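Local coordinates for proliferating cell nuclear antigen (PDB 3P91), which probably encircles DNA as a trimeric sliding clamp and raises the processivity of DNA polymerase delta during replication, at residues S48-V53 with L212-E217; L93-K98 with D102-I107; M240-E245 with L249-A254. All coordinates share one frame; numbering follows the deposited sequence.

Contact 1 of 3, residues S48-V53 with L212-E217; sequences SHVSLV and LKQISE
In the sliding-clamp fold of PCNA this is a contact between domains: Gln214, on helix 212-218 of the C-terminal domain, reaches Val50 and Ser51 in the loop that leads into strand 52-57 of the N-terminal domain. The interface is small, 124 Å² summed over both sides, and Gln214 alone accounts for 69 Å² of it. The backbones stay well apart, with 8.1 Å between Ser51 CA and Gln214 CA, so the gap is bridged by side chains. The Gln214 chain does not run straight out from the helix but bends at its second torsion (chi2 -76°), which carries the amide in front of the loop. Ser51 faces it with OG held between its own backbone N and carbonyl carbon (chi1 64°). OG lies 3.1 Å from the amide atom modelled as Gln214 OE1, an assignment that is doubtful.

The loop has its own brace: the carboxylate oxygen Asp46 OD2 accepts hydrogen bonds from the backbone N of both Val50 and Ser51, which ties the backbone of the turn at these two residues to Asp46. Leu253 of strand 247-253 touches the side chains of both Val50 and Gln214, so the three meet at one place. Val50 crosses the Gln214 chain at a slant, its CG1 methyl 4.0 Å from Gln214 CD.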
loop_
_atom_site.group_PDB
_atom_site.type_symbol
_atom_site.label_atom_id
_atom_site.label_comp_id
_atom_site.label_asym_id
_atom_site.label_seq_id
_atom_site.Cartn_x
_atom_site.Cartn_y
_atom_site.Cartn_z
ATOM N N SER A 48 4.279 -18.390 -22.235
ATOM C CA SER A 48 3.408 -19.516 -22.554
ATOM C C SER A 48 3.562 -20.039 -23.976
ATOM O O SER A 48 2.898 -21.004 -24.352
ATOM C CB SER A 48 1.957 -19.129 -22.332
ATOM O OG SER A 48 1.768 -18.704 -21.007
ATOM N N HIS A 49 4.427 -19.409 -24.762
ATOM C CA HIS A 49 4.595 -19.814 -26.140
ATOM C C HIS A 49 3.246 -19.748 -26.803
ATOM O O HIS A 49 2.794 -20.707 -27.419
ATOM C CB HIS A 49 5.130 -21.236 -26.203
ATOM C CG HIS A 49 6.557 -21.347 -25.784
ATOM N ND1 HIS A 49 7.243 -20.298 -25.211
ATOM C CD2 HIS A 49 7.436 -22.373 -25.866
ATOM C CE1 HIS A 49 8.484 -20.672 -24.957
ATOM N NE2 HIS A 49 8.627 -21.927 -25.345
ATOM N N VAL A 50 2.601 -18.601 -26.655
ATOM C CA VAL A 50 1.243 -18.403 -27.131
ATOM C C VAL A 50 1.196 -17.162 -27.999
ATOM O O VAL A 50 0.357 -17.039 -28.889
ATOM C CB VAL A 50 0.269 -18.237 -25.943
ATOM C CG1 VAL A 50 -0.890 -17.350 -26.320
ATOM C CG2 VAL A 50 -0.216 -19.589 -25.455
ATOM N N SER A 51 2.118 -16.244 -27.738
ATOM C CA SER A 51 2.130 -14.972 -28.427
ATOM C C SER A 51 3.549 -14.548 -28.740
ATOM O O SER A 51 4.514 -15.248 -28.435
ATOM C CB SER A 51 1.463 -13.904 -27.566
ATOM O OG SER A 51 2.203 -13.693 -26.372
ATOM N N LEU A 52 3.666 -13.373 -29.338
ATOM C CA LEU A 52 4.937 -12.887 -29.826
ATOM C C LEU A 52 5.157 -11.508 -29.252
ATOM O O LEU A 52 4.229 -10.701 -29.198
ATOM C CB LEU A 52 4.890 -12.805 -31.352
ATOM C CG LEU A 52 6.064 -13.239 -32.227
ATOM C CD1 LEU A 52 7.086 -12.119 -32.423
ATOM C CD2 LEU A 52 6.710 -14.495 -31.664
ATOM N N VAL A 53 6.382 -11.251 -28.808
ATOM C CA VAL A 53 6.789 -9.922 -28.384
ATOM C C VAL A 53 7.801 -9.377 -29.379
ATOM O O VAL A 53 8.675 -10.104 -29.837
ATOM C CB VAL A 53 7.446 -9.942 -26.988
ATOM C CG1 VAL A 53 7.633 -8.531 -26.481
ATOM C CG2 VAL A 53 6.617 -10.766 -26.013
ATOM N N LEU A 212 -7.708 -13.594 -22.204
ATOM C CA LEU A 212 -7.727 -12.382 -21.392
ATOM C C LEU A 212 -6.431 -12.214 -20.605
ATOM O O LEU A 212 -5.966 -11.090 -20.396
ATOM C CB LEU A 212 -8.953 -12.347 -20.468
ATOM C CG LEU A 212 -9.099 -11.194 -19.461
ATOM C CD1 LEU A 212 -9.037 -9.827 -20.129
ATOM C CD2 LEU A 212 -10.390 -11.333 -18.664
ATOM N N LYS A 213 -5.838 -13.327 -20.183
ATOM C CA LYS A 213 -4.581 -13.267 -19.441
ATOM C C LYS A 213 -3.519 -12.506 -20.217
ATOM O O LYS A 213 -2.777 -11.711 -19.649
ATOM C CB LYS A 213 -4.071 -14.666 -19.095
ATOM N N GLN A 214 -3.455 -12.750 -21.519
ATOM C CA GLN A 214 -2.457 -12.126 -22.377
ATOM C C GLN A 214 -2.735 -10.663 -22.562
ATOM O O GLN A 214 -1.851 -9.828 -22.412
ATOM C CB GLN A 214 -2.497 -12.770 -23.753
ATOM C CG GLN A 214 -2.301 -14.245 -23.710
ATOM C CD GLN A 214 -0.875 -14.577 -23.470
ATOM O OE1 GLN A 214 0.012 -14.062 -24.154
ATOM N NE2 GLN A 214 -0.624 -15.420 -22.482
ATOM N N ILE A 215 -3.972 -10.365 -22.938
ATOM C CA ILE A 215 -4.377 -9.001 -23.203
ATOM C C ILE A 215 -4.052 -8.191 -21.970
ATOM O O ILE A 215 -3.364 -7.173 -22.039
ATOM C CB ILE A 215 -5.886 -8.918 -23.494
ATOM C CG1 ILE A 215 -6.261 -9.823 -24.668
ATOM C CG2 ILE A 215 -6.306 -7.484 -23.759
ATOM C CD1 ILE A 215 -5.519 -9.508 -25.941
ATOM N N SER A 216 -4.521 -8.682 -20.829
ATOM C CA SER A 216 -4.378 -7.965 -19.573
ATOM C C SER A 216 -2.916 -7.817 -19.129
ATOM O O SER A 216 -2.563 -6.821 -18.497
ATOM C CB SER A 216 -5.220 -8.627 -18.479
ATOM O OG SER A 216 -4.592 -9.801 -18.001
ATOM N N GLU A 217 -2.073 -8.797 -19.454
ATOM C CA GLU A 217 -0.639 -8.692 -19.173
ATOM C C GLU A 217 0.016 -7.737 -20.165
ATOM O O GLU A 217 0.896 -6.963 -19.809
ATOM C CB GLU A 217 0.037 -10.067 -19.219
#

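Contact 2 of 3, residues L93-K98 with D102-I107; sequences LILDVK and DAVLSI
Ile94 and Ile107, and after them Asp96 and Leu105, are locked together by paired backbone hydrogen bonds. In the first couple Ile94 N donates to Ile107 O at 2.9 Å and Ile107 N returns the bond to Ile94 O. In the second, Asp96 N binds Leu105 O and Leu105 N binds Asp96 O, the last being the straightest of the four (161° at the hydrogen). Leu95 and Ser106, between the couples, form a non-hydrogen-bonded pair; here CA-H groups make supplementary contacts to carbonyls already bonded to N-H, with Leu95 CA 3.3 Å from Leu105 O and Ser106 CA equally close to Ile94 O.

A water continues the pattern beyond Val97. Lys98 N and Ala103 O are 4.9 Å apart, too far for a direct bond, and the water accepts from Lys98 N at 3.0 Å while donating to Ala103 O at 2.7 Å.

Apolar contacts are modest. Ile94 CB and Ile107 CB stand 4.2 Å apart on the face shared with Asp96 and Leu105; on the other, Leu95 CG comes within 4.3 Å of Val104 CG2, a branch placed there by lying opposite the backbone N. The polar end of Asp96 is engaged outside the pair, its OD2 hydrogen-bonded to His8 ND1 on strand 7-11.

The axes of strands 93-97 and 103-107 run at 161°, nearly antiparallel: a beta hairpin, set between strands 7-11 and 114-121 in an antiparallel sheet of the PCNA N-terminal domain.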
loop_
_atom_site.group_PDB
_atom_site.type_symbol
_atom_site.label_atom_id
_atom_site.label_comp_id
_atom_site.label_asym_id
_atom_site.label_seq_id
_atom_site.Cartn_x
_atom_site.Cartn_y
_atom_site.Cartn_z
ATOM N N LEU A 93 21.707 6.931 -17.409
ATOM C CA LEU A 93 21.841 5.486 -17.466
ATOM C C LEU A 93 22.731 5.036 -18.623
ATOM O O LEU A 93 22.493 5.375 -19.782
ATOM C CB LEU A 93 20.463 4.828 -17.547
ATOM C CG LEU A 93 20.487 3.305 -17.621
ATOM C CD1 LEU A 93 20.985 2.719 -16.323
ATOM C CD2 LEU A 93 19.116 2.775 -17.942
ATOM N N ILE A 94 23.756 4.260 -18.294
ATOM C CA ILE A 94 24.701 3.789 -19.283
ATOM C C ILE A 94 24.810 2.282 -19.216
ATOM O O ILE A 94 24.797 1.690 -18.138
ATOM C CB ILE A 94 26.090 4.406 -19.067
ATOM C CG1 ILE A 94 26.005 5.926 -19.133
ATOM C CG2 ILE A 94 27.070 3.905 -20.114
ATOM C CD1 ILE A 94 27.181 6.615 -18.514
ATOM N N LEU A 95 24.906 1.672 -20.389
ATOM C CA LEU A 95 25.125 0.244 -20.511
ATOM C C LEU A 95 26.484 0.020 -21.147
ATOM O O LEU A 95 26.858 0.726 -22.080
ATOM C CB LEU A 95 24.049 -0.376 -21.390
ATOM C CG LEU A 95 22.782 -0.951 -20.757
ATOM C CD1 LEU A 95 22.342 -0.201 -19.518
ATOM C CD2 LEU A 95 21.692 -0.919 -21.802
ATOM N N ASP A 96 27.227 -0.955 -20.638
ATOM C CA ASP A 96 28.516 -1.295 -21.211
ATOM C C ASP A 96 28.684 -2.800 -21.240
ATOM O O ASP A 96 28.293 -3.492 -20.300
ATOM C CB ASP A 96 29.659 -0.675 -20.398
ATOM C CG ASP A 96 29.946 0.775 -20.778
ATOM O OD1 ASP A 96 29.882 1.651 -19.888
ATOM O OD2 ASP A 96 30.265 1.041 -21.955
ATOM N N VAL A 97 29.250 -3.298 -22.337
ATOM C CA VAL A 97 29.803 -4.645 -22.364
ATOM C C VAL A 97 31.273 -4.584 -22.780
ATOM O O VAL A 97 31.602 -4.091 -23.854
ATOM C CB VAL A 97 29.021 -5.586 -23.287
ATOM C CG1 VAL A 97 29.731 -6.923 -23.396
ATOM C CG2 VAL A 97 27.604 -5.775 -22.764
ATOM N N LYS A 98 32.155 -5.065 -21.912
ATOM C CA LYS A 98 33.587 -5.015 -22.167
ATOM C C LYS A 98 33.932 -5.920 -23.336
ATOM O O LYS A 98 34.375 -5.446 -24.378
ATOM N N ASP A 102 30.498 -12.053 -20.196
ATOM C CA ASP A 102 29.201 -12.413 -19.621
ATOM C C ASP A 102 28.624 -11.484 -18.544
ATOM O O ASP A 102 27.895 -11.941 -17.666
ATOM N N ALA A 103 28.932 -10.190 -18.618
ATOM C CA ALA A 103 28.372 -9.210 -17.688
ATOM C C ALA A 103 28.024 -7.894 -18.379
ATOM O O ALA A 103 28.837 -7.333 -19.108
ATOM C CB ALA A 103 29.333 -8.959 -16.511
ATOM N N VAL A 104 26.808 -7.412 -18.146
ATOM C CA VAL A 104 26.400 -6.096 -18.615
ATOM C C VAL A 104 26.488 -5.076 -17.485
ATOM O O VAL A 104 25.830 -5.196 -16.448
ATOM C CB VAL A 104 24.972 -6.108 -19.204
ATOM C CG1 VAL A 104 24.071 -6.961 -18.357
ATOM C CG2 VAL A 104 24.414 -4.685 -19.334
ATOM N N LEU A 105 27.312 -4.064 -17.701
ATOM C CA LEU A 105 27.506 -3.034 -16.706
ATOM C C LEU A 105 26.500 -1.924 -16.875
ATOM O O LEU A 105 26.487 -1.255 -17.904
ATOM C CB LEU A 105 28.911 -2.472 -16.825
ATOM C CG LEU A 105 29.932 -3.558 -16.534
ATOM C CD1 LEU A 105 31.269 -3.253 -17.216
ATOM C CD2 LEU A 105 30.076 -3.759 -15.008
ATOM N N SER A 106 25.662 -1.740 -15.856
ATOM C CA SER A 106 24.739 -0.613 -15.806
ATOM C C SER A 106 25.336 0.467 -14.914
ATOM O O SER A 106 25.880 0.177 -13.851
ATOM C CB SER A 106 23.366 -1.037 -15.268
ATOM O OG SER A 106 22.929 -2.250 -15.858
ATOM N N ILE A 107 25.229 1.716 -15.343
ATOM C CA ILE A 107 25.799 2.804 -14.574
ATOM C C ILE A 107 24.867 4.004 -14.448
ATOM O O ILE A 107 24.383 4.534 -15.445
ATOM C CB ILE A 107 27.134 3.244 -15.163
ATOM C CG1 ILE A 107 28.134 2.095 -15.055
ATOM C CG2 ILE A 107 27.637 4.485 -14.456
ATOM C CD1 ILE A 107 29.563 2.504 -15.267
HETATM O O HOH W 1 30.996 -5.717 -19.252
#

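Contact 3 of 3, residues M240-E245 with L249-A254; sequences MEFKGE and LKFYLA
Phe242, Leu249 and Phe251 each bury 62 to 63 Å² here, and all three project from the same face of the hairpin. A shared first torsion (chi1 -62° in Phe242, -58° in Phe251) sends both rings off that face, where the side chains cross obliquely with their ring planes nearly at right angles. Phe242 CE2 meets the edge of the Phe251 ring near its plane, 4.0 Å from Phe251 CE2. Carbonyl oxygens also lie at ring edges: Met240 O is 3.5 Å from Phe251 CD2, and Leu249 O borders Phe242.

Leu249 stands directly across from Phe242, with Leu249 CB 4.2 Å from Phe242 CB. Two backbone hydrogen bonds join them, Phe242 N to Leu249 O at 2.7 Å and Leu249 N to Phe242 O. On the reverse face Glu241 and Lys250 run side by side, with Glu241 OE2 and Lys250 NZ still 4.1 Å apart and short of a salt bridge.

Helix 212-218 packs on the aromatic face, its Phe218 stacking on the Phe251 ring and its Ile215 touching Met240, with Ser221 beside them. Within the sheet, strands 227-232 and 52-57 flank the hairpin.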
loop_
_atom_site.group_PDB
_atom_site.type_symbol
_atom_site.label_atom_id
_atom_site.label_comp_id
_atom_site.label_asym_id
_atom_site.label_seq_id
_atom_site.Cartn_x
_atom_site.Cartn_y
_atom_site.Cartn_z
ATOM N N MET A 240 -1.047 -5.320 -30.568
ATOM C CA MET A 240 -1.162 -4.274 -29.568
ATOM C C MET A 240 0.172 -3.550 -29.534
ATOM O O MET A 240 1.172 -4.113 -29.114
ATOM C CB MET A 240 -1.500 -4.869 -28.200
ATOM C CG MET A 240 -1.948 -3.854 -27.164
ATOM S SD MET A 240 -2.278 -4.623 -25.561
ATOM C CE MET A 240 -3.661 -5.672 -25.976
ATOM N N GLU A 241 0.183 -2.307 -30.001
ATOM C CA GLU A 241 1.418 -1.549 -30.139
ATOM C C GLU A 241 1.546 -0.383 -29.165
ATOM O O GLU A 241 0.646 0.438 -29.034
ATOM C CB GLU A 241 1.542 -1.010 -31.558
ATOM C CG GLU A 241 2.603 0.065 -31.688
ATOM C CD GLU A 241 2.550 0.774 -33.023
ATOM O OE1 GLU A 241 2.695 2.013 -33.044
ATOM O OE2 GLU A 241 2.367 0.092 -34.051
ATOM N N PHE A 242 2.687 -0.313 -28.493
ATOM C CA PHE A 242 3.022 0.828 -27.663
ATOM C C PHE A 242 4.229 1.560 -28.248
ATOM O O PHE A 242 5.375 1.180 -28.010
ATOM C CB PHE A 242 3.314 0.377 -26.234
ATOM C CG PHE A 242 2.151 -0.279 -25.567
ATOM C CD1 PHE A 242 1.251 0.466 -24.825
ATOM C CD2 PHE A 242 1.942 -1.640 -25.696
ATOM C CE1 PHE A 242 0.165 -0.136 -24.221
ATOM C CE2 PHE A 242 0.860 -2.246 -25.087
ATOM C CZ PHE A 242 -0.027 -1.494 -24.352
ATOM N N LYS A 243 3.961 2.608 -29.019
ATOM C CA LYS A 243 5.022 3.390 -29.640
ATOM C C LYS A 243 5.437 4.596 -28.800
ATOM O O LYS A 243 4.663 5.535 -28.620
ATOM C CB LYS A 243 4.605 3.839 -31.039
ATOM C CG LYS A 243 5.549 4.855 -31.655
ATOM C CD LYS A 243 5.286 5.004 -33.141
ATOM C CE LYS A 243 3.876 5.484 -33.411
ATOM N NZ LYS A 243 3.671 6.873 -32.913
ATOM N N GLY A 244 6.665 4.557 -28.292
ATOM C CA GLY A 244 7.220 5.657 -27.524
ATOM C C GLY A 244 7.995 6.624 -28.401
ATOM O O GLY A 244 7.842 6.629 -29.625
ATOM N N GLU A 245 8.836 7.440 -27.772
ATOM C CA GLU A 245 9.629 8.441 -28.484
ATOM C C GLU A 245 10.394 7.865 -29.689
ATOM O O GLU A 245 9.998 8.064 -30.845
ATOM C CB GLU A 245 10.587 9.144 -27.515
ATOM N N LEU A 249 6.933 -0.979 -28.997
ATOM C CA LEU A 249 6.755 -2.301 -28.435
ATOM C C LEU A 249 5.499 -2.884 -29.042
ATOM O O LEU A 249 4.486 -2.203 -29.137
ATOM C CB LEU A 249 6.615 -2.205 -26.922
ATOM C CG LEU A 249 6.311 -3.517 -26.202
ATOM C CD1 LEU A 249 7.448 -4.508 -26.402
ATOM C CD2 LEU A 249 6.049 -3.283 -24.718
ATOM N N LYS A 250 5.557 -4.134 -29.477
ATOM C CA LYS A 250 4.389 -4.750 -30.086
ATOM C C LYS A 250 4.181 -6.172 -29.621
ATOM O O LYS A 250 5.143 -6.905 -29.387
ATOM C CB LYS A 250 4.490 -4.744 -31.605
ATOM C CG LYS A 250 4.411 -3.387 -32.226
ATOM C CD LYS A 250 4.762 -3.513 -33.674
ATOM C CE LYS A 250 4.708 -2.193 -34.394
ATOM N NZ LYS A 250 5.140 -2.412 -35.800
ATOM N N PHE A 251 2.913 -6.548 -29.492
ATOM C CA PHE A 251 2.542 -7.911 -29.166
ATOM C C PHE A 251 1.651 -8.455 -30.257
ATOM O O PHE A 251 0.850 -7.718 -30.827
ATOM C CB PHE A 251 1.782 -7.948 -27.858
ATOM C CG PHE A 251 2.533 -7.380 -26.717
ATOM C CD1 PHE A 251 3.316 -8.190 -25.926
ATOM C CD2 PHE A 251 2.452 -6.039 -26.427
ATOM C CE1 PHE A 251 4.010 -7.672 -24.859
ATOM C CE2 PHE A 251 3.140 -5.515 -25.364
ATOM C CZ PHE A 251 3.924 -6.333 -24.578
ATOM N N TYR A 252 1.792 -9.749 -30.533
ATOM C CA TYR A 252 0.990 -10.419 -31.546
ATOM C C TYR A 252 0.255 -11.577 -30.922
ATOM O O TYR A 252 0.878 -12.486 -30.372
ATOM C CB TYR A 252 1.875 -10.940 -32.670
ATOM C CG TYR A 252 2.591 -9.858 -33.434
ATOM C CD1 TYR A 252 2.131 -9.448 -34.671
ATOM C CD2 TYR A 252 3.729 -9.243 -32.915
ATOM C CE1 TYR A 252 2.777 -8.465 -35.380
ATOM C CE2 TYR A 252 4.386 -8.248 -33.618
ATOM C CZ TYR A 252 3.902 -7.868 -34.857
ATOM O OH TYR A 252 4.530 -6.885 -35.587
ATOM N N LEU A 253 -1.071 -11.542 -31.011
ATOM C CA LEU A 253 -1.896 -12.571 -30.401
ATOM C C LEU A 253 -2.999 -13.063 -31.335
ATOM O O LEU A 253 -3.813 -12.283 -31.835
ATOM C CB LEU A 253 -2.490 -12.069 -29.086
ATOM C CG LEU A 253 -3.303 -13.111 -28.319
ATOM C CD1 LEU A 253 -2.420 -14.258 -27.842
ATOM C CD2 LEU A 253 -4.035 -12.467 -27.151
ATOM N N ALA A 254 -3.023 -14.369 -31.557
ATOM C CA ALA A 254 -4.014 -14.971 -32.430
ATOM C C ALA A 254 -5.377 -15.093 -31.741
ATOM O O ALA A 254 -5.462 -15.414 -30.556
ATOM C CB ALA A 254 -3.528 -16.331 -32.897
#

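Contacts 1 and 3 adjoin, with centres 12 Å apart. Strands 52-57 and 247-253 are neighbours in one sheet, joined by a probable hydrogen bond of 2.9 Å from Tyr252 N to Leu52 O, while Leu253 packs against the helix of contact 1, its CD2 lying 3.5 Å from Ile215 CD1. Sheet pairing and helix packing thus both contribute to the junction between the N- and C-terminal domains. Contact 2 stands apart across the chain's centre from contact 1, in a different sheet: its centre is 30 Å from that of contact 1 and 27 Å from that of contact 3, with nearest atoms about 17 Å and 14 Å away. In sequence, contact 1 encloses contact 2, and contact 3 follows both.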